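PDB 7CTP: protein Niban 2 from Homo sapiens, which may suppress apoptosis and promote melanoma cell invasion, and combines a PH domain with a largely helical body in the piece described here. Local coordinates for residues Y222-G230 and V422-R431; P352-V363 and K400-L411. One frame throughout, in Å; residues are numbered along the deposited sequence.

Contact 1. Residues Y222-G230 and V422-R431; sequences YGTWEMLCG and VSSTSVFKQR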
# COMPACT_ATOMS: atom_id res chain seq x y z
N TYR A 222 0.07 -0.92 18.32
CA TYR A 222 1.37 -0.47 17.85
C TYR A 222 1.87 -1.41 16.76
O TYR A 222 1.65 -2.62 16.82
CB TYR A 222 2.39 -0.44 19.00
CG TYR A 222 2.25 0.73 19.96
CD1 TYR A 222 2.95 1.91 19.75
CD2 TYR A 222 1.44 0.64 21.08
CE1 TYR A 222 2.84 2.97 20.62
CE2 TYR A 222 1.32 1.69 21.96
CZ TYR A 222 2.02 2.86 21.73
OH TYR A 222 1.90 3.92 22.61
N GLY A 223 2.54 -0.85 15.76
CA GLY A 223 3.19 -1.64 14.74
C GLY A 223 2.45 -1.59 13.41
O GLY A 223 1.32 -1.10 13.30
N THR A 224 3.14 -2.12 12.40
CA THR A 224 2.63 -2.14 11.04
C THR A 224 1.25 -2.78 10.97
O THR A 224 1.01 -3.85 11.53
CB THR A 224 3.61 -2.90 10.15
OG1 THR A 224 4.84 -2.18 10.08
CG2 THR A 224 3.06 -3.06 8.74
N TRP A 225 0.34 -2.10 10.28
CA TRP A 225 -1.06 -2.51 10.18
C TRP A 225 -1.33 -3.02 8.78
O TRP A 225 -1.18 -2.27 7.81
CB TRP A 225 -1.99 -1.34 10.52
CG TRP A 225 -3.44 -1.66 10.52
CD1 TRP A 225 -4.04 -2.82 10.91
CD2 TRP A 225 -4.50 -0.76 10.15
NE1 TRP A 225 -5.42 -2.71 10.79
CE2 TRP A 225 -5.72 -1.45 10.34
CE3 TRP A 225 -4.53 0.55 9.69
CZ2 TRP A 225 -6.95 -0.87 10.06
CZ3 TRP A 225 -5.75 1.13 9.41
CH2 TRP A 225 -6.95 0.42 9.60
N GLU A 226 -1.73 -4.29 8.67
CA GLU A 226 -1.90 -4.91 7.36
C GLU A 226 -2.97 -4.22 6.53
O GLU A 226 -2.93 -4.26 5.30
CB GLU A 226 -2.23 -6.40 7.54
CG GLU A 226 -2.39 -7.19 6.25
CD GLU A 226 -1.94 -8.63 6.38
OE1 GLU A 226 -1.78 -9.30 5.34
OE2 GLU A 226 -1.75 -9.10 7.53
N MET A 227 -3.94 -3.59 7.18
CA MET A 227 -5.07 -3.01 6.47
C MET A 227 -4.88 -1.54 6.18
O MET A 227 -5.84 -0.86 5.79
CB MET A 227 -6.35 -3.26 7.26
CG MET A 227 -6.72 -4.75 7.37
SD MET A 227 -6.65 -5.69 5.83
CE MET A 227 -7.97 -4.93 4.87
N LEU A 228 -3.66 -1.02 6.31
CA LEU A 228 -3.34 0.30 5.77
C LEU A 228 -3.12 0.15 4.26
O LEU A 228 -2.01 0.30 3.74
CB LEU A 228 -2.11 0.88 6.45
CG LEU A 228 -1.81 2.35 6.15
CD1 LEU A 228 -2.70 3.26 7.00
CD2 LEU A 228 -0.34 2.65 6.37
N CYS A 229 -4.20 -0.18 3.55
CA CYS A 229 -4.14 -0.33 2.11
C CYS A 229 -5.41 0.21 1.49
O CYS A 229 -6.48 0.17 2.10
CB CYS A 229 -3.96 -1.80 1.71
SG CYS A 229 -5.07 -2.86 2.65
N GLY A 230 -5.28 0.67 0.25
CA GLY A 230 -6.36 1.32 -0.45
C GLY A 230 -6.25 2.83 -0.31
O GLY A 230 -5.22 3.38 0.10
N VAL A 422 3.59 -11.28 10.71
CA VAL A 422 2.82 -11.47 9.48
C VAL A 422 2.56 -10.13 8.80
O VAL A 422 2.68 -10.00 7.58
CB VAL A 422 1.50 -12.21 9.78
CG1 VAL A 422 0.78 -12.55 8.48
CG2 VAL A 422 1.78 -13.46 10.59
N SER A 423 2.20 -9.11 9.59
CA SER A 423 1.77 -7.83 9.02
C SER A 423 2.92 -7.12 8.33
O SER A 423 2.77 -6.64 7.20
CB SER A 423 1.17 -6.95 10.11
OG SER A 423 0.14 -7.64 10.80
N SER A 424 4.07 -7.02 9.01
CA SER A 424 5.24 -6.38 8.41
C SER A 424 5.62 -7.06 7.11
O SER A 424 5.91 -6.40 6.10
CB SER A 424 6.43 -6.40 9.38
OG SER A 424 6.16 -5.62 10.53
N THR A 425 5.62 -8.39 7.11
CA THR A 425 5.98 -9.14 5.90
C THR A 425 5.05 -8.81 4.74
O THR A 425 5.50 -8.51 3.63
CB THR A 425 5.97 -10.63 6.19
OG1 THR A 425 7.01 -10.93 7.13
CG2 THR A 425 6.21 -11.42 4.91
N SER A 426 3.74 -8.84 4.99
CA SER A 426 2.76 -8.54 3.95
C SER A 426 2.95 -7.13 3.40
O SER A 426 3.04 -6.92 2.18
CB SER A 426 1.35 -8.71 4.49
OG SER A 426 0.39 -8.35 3.51
N VAL A 427 3.00 -6.13 4.29
CA VAL A 427 3.09 -4.74 3.85
C VAL A 427 4.38 -4.52 3.06
O VAL A 427 4.38 -3.84 2.02
CB VAL A 427 3.01 -3.80 5.07
CG1 VAL A 427 3.47 -2.40 4.70
CG2 VAL A 427 1.57 -3.79 5.61
N PHE A 428 5.48 -5.10 3.51
CA PHE A 428 6.76 -4.79 2.88
C PHE A 428 6.96 -5.56 1.57
O PHE A 428 7.68 -5.08 0.70
CB PHE A 428 7.88 -5.02 3.89
CG PHE A 428 7.92 -3.94 4.94
CD1 PHE A 428 7.92 -2.61 4.56
CD2 PHE A 428 7.89 -4.25 6.28
CE1 PHE A 428 7.93 -1.60 5.51
CE2 PHE A 428 7.90 -3.25 7.24
CZ PHE A 428 7.92 -1.93 6.85
N LYS A 429 6.28 -6.69 1.39
CA LYS A 429 6.25 -7.30 0.06
C LYS A 429 5.49 -6.43 -0.92
O LYS A 429 5.93 -6.25 -2.06
CB LYS A 429 5.64 -8.70 0.12
CG LYS A 429 6.41 -9.65 0.99
CD LYS A 429 5.73 -11.00 1.14
CE LYS A 429 4.62 -11.21 0.13
NZ LYS A 429 3.95 -12.53 0.35
N GLN A 430 4.35 -5.88 -0.49
CA GLN A 430 3.56 -5.01 -1.36
C GLN A 430 4.35 -3.76 -1.74
O GLN A 430 4.40 -3.39 -2.92
CB GLN A 430 2.25 -4.65 -0.65
CG GLN A 430 1.59 -3.32 -1.06
CD GLN A 430 0.60 -3.47 -2.20
OE1 GLN A 430 -0.07 -4.50 -2.35
NE2 GLN A 430 0.47 -2.41 -3.00
N ARG A 431 5.00 -3.13 -0.77
CA ARG A 431 5.75 -1.91 -1.06
C ARG A 431 6.94 -2.20 -1.96
O ARG A 431 7.20 -1.45 -2.91
CB ARG A 431 6.21 -1.24 0.23
CG ARG A 431 5.06 -0.83 1.14
CD ARG A 431 5.26 0.53 1.77
NE ARG A 431 4.15 0.88 2.65
CZ ARG A 431 4.28 1.17 3.94
NH1 ARG A 431 3.21 1.48 4.67
NH2 ARG A 431 5.49 1.15 4.50
O HOH W 1 -2.03 -5.94 10.86
O HOH W 2 0.46 -0.47 4.34
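Glu226 and Ser426 make the direct hydrogen bond of this contact: Ser426 OG donates to Glu226 OE1 over 3.0 Å, meeting the oxygen from above the carboxylate plane, 54° out of it. Glu226 CG lies anti to the backbone N (chi1 -178°), which carries the carboxylate out over the first turn of helix 422-455. The same OE1 forms a salt bridge with Lys122. Cutting this side chain back to an alanine is likely to leave Ser426 OG without this acceptor and to take a countercharge from Lys122. Water supplies a second polar link, accepting from Glu226 N at 2.8 Å while also bonded to Ser423 OG; small serines let the loop come this close to the helix.

Among the apolar contacts, Thr224 and Val427 meet tip to tip, Thr224 CG2 lying 3.5 Å from Val427 CG2. The beta-branched threonine suits the spot, since its methyl faces the valine while OG1 turns toward the Ser424 side. Val427 CG1 sits over the centre of the Arg431 guanidinium face, and Leu228 CD2 approaches that group's edge, 4.1 Å from Arg431 NH1.

The loop, with a type I turn from Trp225 to Leu228, joins helices 204-218 and 232-252, and Trp225 and Leu228 pack on both. Helix 464-511 flanks the other partner through Phe428 and the bond from Arg431 to Gln497, while Lys122 brings in strand 122-124 of the PH domain.

Contact 2. Residues P352-V363 and K400-L411; sequences PTSQGFTEVRDV and KMQSCYEKMESL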
# COMPACT_ATOMS: atom_id res chain seq x y z
N PRO A 352 15.58 -10.90 -0.76
CA PRO A 352 14.55 -10.98 -1.81
C PRO A 352 14.37 -9.66 -2.55
O PRO A 352 14.16 -9.68 -3.77
CB PRO A 352 13.28 -11.37 -1.03
CG PRO A 352 13.53 -10.88 0.35
CD PRO A 352 14.98 -11.09 0.58
N THR A 353 14.45 -8.53 -1.85
CA THR A 353 14.28 -7.23 -2.49
C THR A 353 15.32 -7.02 -3.58
O THR A 353 15.00 -6.56 -4.68
CB THR A 353 14.38 -6.10 -1.46
OG1 THR A 353 13.40 -6.29 -0.43
CG2 THR A 353 14.14 -4.75 -2.15
N SER A 354 16.58 -7.33 -3.27
CA SER A 354 17.65 -7.12 -4.24
C SER A 354 17.54 -8.10 -5.40
O SER A 354 17.82 -7.74 -6.55
CB SER A 354 19.01 -7.23 -3.55
OG SER A 354 19.14 -6.20 -2.58
N GLN A 355 17.13 -9.34 -5.12
CA GLN A 355 16.85 -10.28 -6.21
C GLN A 355 15.76 -9.72 -7.12
O GLN A 355 15.85 -9.85 -8.35
CB GLN A 355 16.43 -11.64 -5.65
CG GLN A 355 17.57 -12.40 -5.02
CD GLN A 355 17.12 -13.69 -4.36
OE1 GLN A 355 15.92 -13.91 -4.18
NE2 GLN A 355 18.07 -14.53 -3.99
N GLY A 356 14.74 -9.10 -6.55
CA GLY A 356 13.65 -8.57 -7.36
C GLY A 356 14.09 -7.43 -8.25
O GLY A 356 13.72 -7.36 -9.43
N PHE A 357 14.89 -6.51 -7.71
CA PHE A 357 15.37 -5.39 -8.52
C PHE A 357 16.32 -5.86 -9.61
O PHE A 357 16.30 -5.34 -10.73
CB PHE A 357 16.05 -4.35 -7.63
CG PHE A 357 15.09 -3.38 -6.97
CD1 PHE A 357 14.26 -3.79 -5.93
CD2 PHE A 357 15.02 -2.06 -7.38
CE1 PHE A 357 13.39 -2.91 -5.33
CE2 PHE A 357 14.14 -1.17 -6.78
CZ PHE A 357 13.33 -1.59 -5.75
N THR A 358 17.14 -6.86 -9.31
CA THR A 358 17.99 -7.45 -10.34
C THR A 358 17.17 -8.15 -11.42
O THR A 358 17.49 -8.05 -12.61
CB THR A 358 18.99 -8.42 -9.70
OG1 THR A 358 19.88 -7.68 -8.86
CG2 THR A 358 19.80 -9.15 -10.77
N GLU A 359 16.09 -8.83 -11.03
CA GLU A 359 15.22 -9.47 -12.02
C GLU A 359 14.55 -8.43 -12.92
O GLU A 359 14.41 -8.65 -14.12
CB GLU A 359 14.18 -10.35 -11.32
CG GLU A 359 13.24 -11.11 -12.27
CD GLU A 359 13.92 -12.26 -13.03
OE1 GLU A 359 13.27 -12.82 -13.93
OE2 GLU A 359 15.08 -12.60 -12.72
N VAL A 360 14.14 -7.29 -12.35
CA VAL A 360 13.61 -6.21 -13.19
C VAL A 360 14.64 -5.80 -14.24
O VAL A 360 14.32 -5.64 -15.42
CB VAL A 360 13.21 -5.00 -12.31
CG1 VAL A 360 12.95 -3.77 -13.20
CG2 VAL A 360 11.99 -5.36 -11.48
N ARG A 361 15.90 -5.65 -13.81
CA ARG A 361 16.98 -5.30 -14.73
C ARG A 361 17.12 -6.35 -15.83
O ARG A 361 17.24 -6.02 -17.01
CB ARG A 361 18.28 -5.17 -13.94
CG ARG A 361 19.45 -4.50 -14.67
CD ARG A 361 20.76 -4.80 -13.94
NE ARG A 361 21.84 -3.88 -14.29
CZ ARG A 361 22.68 -4.07 -15.30
NH1 ARG A 361 22.55 -5.14 -16.08
NH2 ARG A 361 23.65 -3.19 -15.54
N ASP A 362 17.08 -7.63 -15.45
CA ASP A 362 17.25 -8.69 -16.43
C ASP A 362 16.09 -8.74 -17.41
O ASP A 362 16.29 -8.96 -18.61
CB ASP A 362 17.41 -10.04 -15.71
CG ASP A 362 18.68 -10.11 -14.88
OD1 ASP A 362 19.52 -9.18 -15.00
OD2 ASP A 362 18.83 -11.08 -14.11
N VAL A 363 14.86 -8.53 -16.92
CA VAL A 363 13.71 -8.52 -17.81
C VAL A 363 13.77 -7.34 -18.76
O VAL A 363 13.46 -7.46 -19.95
CB VAL A 363 12.40 -8.52 -16.98
CG1 VAL A 363 11.21 -8.19 -17.87
CG2 VAL A 363 12.19 -9.89 -16.33
N LYS A 400 5.11 -10.71 -17.85
CA LYS A 400 6.55 -10.48 -17.85
C LYS A 400 7.06 -9.94 -16.53
O LYS A 400 8.21 -10.19 -16.16
CB LYS A 400 6.92 -9.56 -19.01
CG LYS A 400 6.76 -10.25 -20.38
CD LYS A 400 7.13 -9.34 -21.55
CE LYS A 400 6.95 -10.08 -22.89
NZ LYS A 400 7.20 -9.19 -24.07
N MET A 401 6.22 -9.22 -15.77
CA MET A 401 6.64 -8.72 -14.47
C MET A 401 6.57 -9.77 -13.37
O MET A 401 7.13 -9.55 -12.30
CB MET A 401 5.80 -7.51 -14.07
CG MET A 401 6.09 -6.25 -14.89
SD MET A 401 7.75 -5.61 -14.60
CE MET A 401 7.71 -5.31 -12.83
N GLN A 402 5.91 -10.91 -13.61
CA GLN A 402 5.62 -11.83 -12.52
C GLN A 402 6.89 -12.43 -11.92
O GLN A 402 6.96 -12.65 -10.71
CB GLN A 402 4.68 -12.94 -12.99
CG GLN A 402 3.29 -12.45 -13.36
CD GLN A 402 2.71 -11.50 -12.32
OE1 GLN A 402 2.95 -11.63 -11.11
NE2 GLN A 402 1.92 -10.53 -12.78
N SER A 403 7.90 -12.70 -12.76
CA SER A 403 9.14 -13.27 -12.23
C SER A 403 9.86 -12.30 -11.31
O SER A 403 10.60 -12.72 -10.41
CB SER A 403 10.05 -13.71 -13.38
OG SER A 403 10.57 -12.59 -14.08
N CYS A 404 9.65 -10.99 -11.50
CA CYS A 404 10.21 -10.00 -10.57
C CYS A 404 9.46 -10.02 -9.25
O CYS A 404 10.06 -10.08 -8.17
CB CYS A 404 10.16 -8.60 -11.18
SG CYS A 404 10.72 -8.48 -12.90
N TYR A 405 8.13 -9.93 -9.32
CA TYR A 405 7.31 -9.89 -8.11
C TYR A 405 7.50 -11.15 -7.28
O TYR A 405 7.55 -11.09 -6.04
CB TYR A 405 5.83 -9.71 -8.50
CG TYR A 405 5.49 -8.40 -9.21
CD1 TYR A 405 6.14 -7.21 -8.88
CD2 TYR A 405 4.49 -8.35 -10.18
CE1 TYR A 405 5.81 -6.00 -9.52
CE2 TYR A 405 4.15 -7.14 -10.82
CZ TYR A 405 4.82 -5.98 -10.48
OH TYR A 405 4.50 -4.79 -11.10
N GLU A 406 7.67 -12.30 -7.95
CA GLU A 406 7.82 -13.58 -7.27
C GLU A 406 9.03 -13.61 -6.34
O GLU A 406 9.05 -14.38 -5.38
CB GLU A 406 7.94 -14.71 -8.30
CG GLU A 406 7.89 -16.13 -7.72
CD GLU A 406 9.26 -16.69 -7.33
OE1 GLU A 406 10.30 -16.10 -7.72
OE2 GLU A 406 9.30 -17.72 -6.63
N LYS A 407 10.05 -12.77 -6.60
CA LYS A 407 11.23 -12.77 -5.75
C LYS A 407 10.90 -12.39 -4.31
O LYS A 407 11.62 -12.77 -3.39
CB LYS A 407 12.30 -11.83 -6.31
CG LYS A 407 12.81 -12.20 -7.70
CD LYS A 407 13.45 -13.59 -7.71
CE LYS A 407 14.20 -13.81 -9.03
NZ LYS A 407 14.47 -15.26 -9.28
N MET A 408 9.80 -11.66 -4.10
CA MET A 408 9.46 -11.23 -2.75
C MET A 408 8.71 -12.29 -1.95
O MET A 408 8.59 -12.13 -0.73
CB MET A 408 8.60 -9.96 -2.77
CG MET A 408 9.30 -8.73 -3.31
SD MET A 408 10.90 -8.40 -2.56
CE MET A 408 10.48 -8.30 -0.82
N GLU A 409 8.21 -13.35 -2.58
CA GLU A 409 7.35 -14.25 -1.83
C GLU A 409 8.13 -15.10 -0.83
O GLU A 409 7.52 -15.70 0.06
CB GLU A 409 6.52 -15.12 -2.77
CG GLU A 409 5.37 -14.31 -3.36
CD GLU A 409 5.01 -14.70 -4.77
OE1 GLU A 409 4.66 -13.80 -5.55
OE2 GLU A 409 5.04 -15.91 -5.08
N SER A 410 9.46 -15.14 -0.93
CA SER A 410 10.26 -15.80 0.10
C SER A 410 10.53 -14.90 1.31
O SER A 410 11.18 -15.35 2.26
CB SER A 410 11.58 -16.30 -0.49
OG SER A 410 12.39 -15.23 -0.95
N LEU A 411 10.06 -13.66 1.30
CA LEU A 411 10.31 -12.76 2.42
C LEU A 411 9.65 -13.29 3.69
O LEU A 411 8.47 -13.64 3.67
CB LEU A 411 9.79 -11.36 2.12
CG LEU A 411 9.89 -10.40 3.31
CD1 LEU A 411 11.34 -10.21 3.72
CD2 LEU A 411 9.22 -9.06 3.02
O HOH W 3 13.13 -14.74 -3.47
O HOH W 4 15.10 -15.37 -12.01
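Ser403 OG donates a hydrogen bond to Glu359 OE1 over 2.7 Å, reaching the oxygen on its anti side and only 16° out of the carboxylate plane. The bond spans an antiparallel pair of helical segments: Pro352 lies opposite Met408, Gly356 opposite Cys404, and Val363 near Lys400. Glu359 CG, anti to the backbone N (chi1 -178°), packs 3.6 Å from Cys404 CA, and the bend at chi2 (72°) then turns the carboxylate toward Ser403. The other carboxylate oxygen, OE2, faces Lys407; their charged ends stay beyond salt-bridge range, and a water bridges them by donating to Glu359 OE2 and accepting from Lys407 NZ.

Cys404 is a knob into a hole formed by Gly356, Glu359, Val360 and Val363. Cys404 SG lies 3.7 Å from Val360 CG2, and a residue this small fits where the backbones are closest. Gly356 allows that approach: with no side chain of its own, it lets Lys407 lay CB and CG across its backbone, Lys407 CG 3.7 Å from Gly356 CA. The lysine thus serves twice, its aliphatic part packing on the helix and its ammonium group reaching the water near Glu359.

Toward the other end Met408, flexible and bent at chi2 and chi3, curls its thioether against the backbone of Thr353, Met408 CE reaching 3.6 Å from Thr353 OG1, a hydroxyl bonded to Leu349 O. Helix 464-511 packs against segment 352-363 through Phe490 and Tyr479, while Met436 and Met440 of helix 422-455 touch Met408 and Val363. Pro352, whose ring leaves its N without a hydrogen to give, sits where the helix is kinked and presses CG to within 4.1 Å of Leu411 CD1.

In the fold
From the N terminus the chain passes through helix 10-48 and the PH domain before reaching loop 222-230, the first half of contact 1. Its partner, the start of helix 422-455, follows after 191 intervening residues, mostly helix and with no strand. Contact 2 falls wholly within that excursion: helix 342-378 meets segment 400-411, closing a smaller loop of 36 residues, so the two contacts nest rather than cross. Their centres are about 19 Å apart, yet they touch, with Leu411 O 3.4 Å from Thr425 CG2. Contact 1 ties the loop between helices 204-218 and 232-252 to helix 422-455, and contact 2 ties helix 342-378 to the segment that precedes that helix.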